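Local coordinates for aminofutalosine deaminase (Helicobacter pylori, PDB 7LKK) that catalyses the hydrolytic deamination of aminofutalosine in the menaquinone pathway, using a metal-dependent active site of the amidohydrolase family, at the interface of chains A and B. Sequence-based numbering; all coordinates share one arbitrary frame. Chains: chain A/B, Aminofutalosine deaminase.

The interface of chains A and B. Residues chain A 301, 304-305, 344, 347-348; chain B 346-347, 349, 353, 407.
A:Arg304 grips chain B near the C-terminal end of its helix 338-348. Its NE donates a hydrogen bond of 2.9 Å to the carbonyl O of B:Leu346, which lies at the edge of the guanidinium and close to its plane; the bond is fairly straight, 159° at the hydrogen, with the donor tilted from the carbonyl plane. NH2 lies 3.0 Å from the carbonyl O of B:His349, a second donor-acceptor pair in hydrogen-bonding range, and adds a weak bond to B:Leu346 O. Arginine suits this place because its fan of N-H groups can serve several carbonyls at once, and its positive charge probably gains from the negative end of the helix dipole. B:Leu353, CG anti to the backbone N (chi1 -171°), packs CD1 3.7 Å above one face of the guanidinium, offset towards its rim, while CD2 packs on A:Leu305 CD2. Beyond this grip, the aliphatic part of A:Arg304 slides alongside B:Leu347, with CG 3.8 Å from CD2. B:Leu347 is wedged into chain A by its branched tip, whose two methyls can face different partners. Both come near A:Phe301 CE2, CD2 from above the ring plane and displaced past its rim; CD1 also reaches A:Ala344 CB and A:Leu347 CD1. A small alanine lets the leucine methyl come close to helix 338-348 of chain A, and the two Leu347 side chains cross at about a right angle. On either side of A:Arg304 in helix 300-305, A:Leu305 meets B:Leu407 tip to tip, CD2 to CD1 at 3.7 Å, and A:Phe301 sets CZ and CE1 against B:Leu407 CD2, branched and flat apolar groups filling a hydrophobic seam. The two-fold symmetric interface is consistent with a homodimer, although the structure alone does not show that it forms in solution. Water joins A:Arg304 NH1 to B:Leu353 N. Another water links B:Leu347 O to A:Ser348 OG, a short hydroxyl that also donates a 2.7 Å hydrogen bond to A:Ala344 O from above the carbonyl plane.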
# COMPACT_ATOMS: atom_id res chain seq x y z
N PHE A 301 7.80 -1.99 -3.00
CA PHE A 301 6.83 -2.92 -3.56
C PHE A 301 7.52 -4.07 -4.29
O PHE A 301 7.12 -5.23 -4.15
CB PHE A 301 5.87 -2.19 -4.50
CG PHE A 301 4.50 -2.81 -4.56
CD1 PHE A 301 4.23 -3.86 -5.43
CD2 PHE A 301 3.48 -2.35 -3.74
CE1 PHE A 301 2.97 -4.43 -5.48
CE2 PHE A 301 2.22 -2.92 -3.79
CZ PHE A 301 1.96 -3.96 -4.66
N ARG A 304 8.81 -6.55 -1.79
CA ARG A 304 7.76 -7.39 -1.23
C ARG A 304 7.34 -8.47 -2.22
O ARG A 304 7.03 -9.60 -1.81
CB ARG A 304 6.55 -6.54 -0.84
CG ARG A 304 5.46 -7.31 -0.10
CD ARG A 304 5.98 -7.86 1.22
NE ARG A 304 5.01 -8.72 1.88
CZ ARG A 304 5.11 -10.05 1.94
NH1 ARG A 304 6.14 -10.66 1.38
NH2 ARG A 304 4.18 -10.76 2.58
N LEU A 305 7.31 -8.15 -3.51
CA LEU A 305 6.84 -9.12 -4.50
C LEU A 305 7.88 -10.19 -4.81
O LEU A 305 7.52 -11.30 -5.19
CB LEU A 305 6.45 -8.40 -5.79
CG LEU A 305 5.25 -7.45 -5.75
CD1 LEU A 305 4.95 -6.93 -7.15
CD2 LEU A 305 4.03 -8.13 -5.15
N ALA A 344 3.38 2.73 -0.15
CA ALA A 344 3.85 1.38 0.12
C ALA A 344 5.04 1.40 1.06
O ALA A 344 5.16 0.56 1.96
CB ALA A 344 4.20 0.66 -1.18
N LEU A 347 3.97 1.70 4.56
CA LEU A 347 3.41 0.45 5.06
C LEU A 347 4.47 -0.62 5.31
O LEU A 347 4.21 -1.56 6.06
CB LEU A 347 2.37 -0.08 4.08
CG LEU A 347 1.11 0.77 3.89
CD1 LEU A 347 0.30 0.27 2.71
CD2 LEU A 347 0.27 0.78 5.16
N SER A 348 5.65 -0.49 4.70
CA SER A 348 6.65 -1.54 4.71
C SER A 348 7.66 -1.42 5.85
O SER A 348 8.52 -2.29 5.99
CB SER A 348 7.41 -1.54 3.38
OG SER A 348 6.52 -1.73 2.29
N LEU B 346 -1.13 -7.21 2.56
CA LEU B 346 0.03 -7.93 2.04
C LEU B 346 1.33 -7.20 2.38
O LEU B 346 2.36 -7.84 2.65
CB LEU B 346 -0.10 -8.12 0.53
CG LEU B 346 -1.29 -8.95 0.05
CD1 LEU B 346 -1.32 -9.00 -1.47
CD2 LEU B 346 -1.24 -10.36 0.64
N LEU B 347 1.30 -5.87 2.38
CA LEU B 347 2.49 -5.09 2.68
C LEU B 347 2.79 -5.01 4.17
O LEU B 347 3.94 -4.72 4.54
CB LEU B 347 2.35 -3.67 2.12
CG LEU B 347 2.29 -3.56 0.59
CD1 LEU B 347 1.97 -2.13 0.18
CD2 LEU B 347 3.60 -4.02 -0.03
N HIS B 349 2.63 -7.40 6.57
CA HIS B 349 3.07 -8.61 7.25
C HIS B 349 4.13 -9.30 6.41
O HIS B 349 4.03 -9.35 5.18
CB HIS B 349 1.88 -9.55 7.51
CG HIS B 349 0.74 -8.89 8.20
ND1 HIS B 349 0.64 -8.82 9.58
CD2 HIS B 349 -0.35 -8.25 7.72
CE1 HIS B 349 -0.46 -8.18 9.91
NE2 HIS B 349 -1.09 -7.82 8.80
N LEU B 353 4.52 -14.49 0.83
CA LEU B 353 3.44 -13.77 0.18
C LEU B 353 2.36 -14.70 -0.34
O LEU B 353 1.16 -14.40 -0.23
CB LEU B 353 4.01 -12.91 -0.96
CG LEU B 353 3.08 -11.91 -1.63
CD1 LEU B 353 2.35 -11.07 -0.60
CD2 LEU B 353 3.86 -11.03 -2.59
N LEU B 407 -3.26 -8.47 -6.46
CA LEU B 407 -2.38 -7.39 -6.90
C LEU B 407 -3.04 -6.52 -7.97
O LEU B 407 -2.84 -5.30 -8.00
CB LEU B 407 -1.06 -7.96 -7.42
CG LEU B 407 -0.11 -8.54 -6.37
CD1 LEU B 407 1.08 -9.20 -7.05
CD2 LEU B 407 0.34 -7.47 -5.39
O HOH W 1 7.41 -13.52 0.31
O HOH W 2 6.27 -4.59 2.64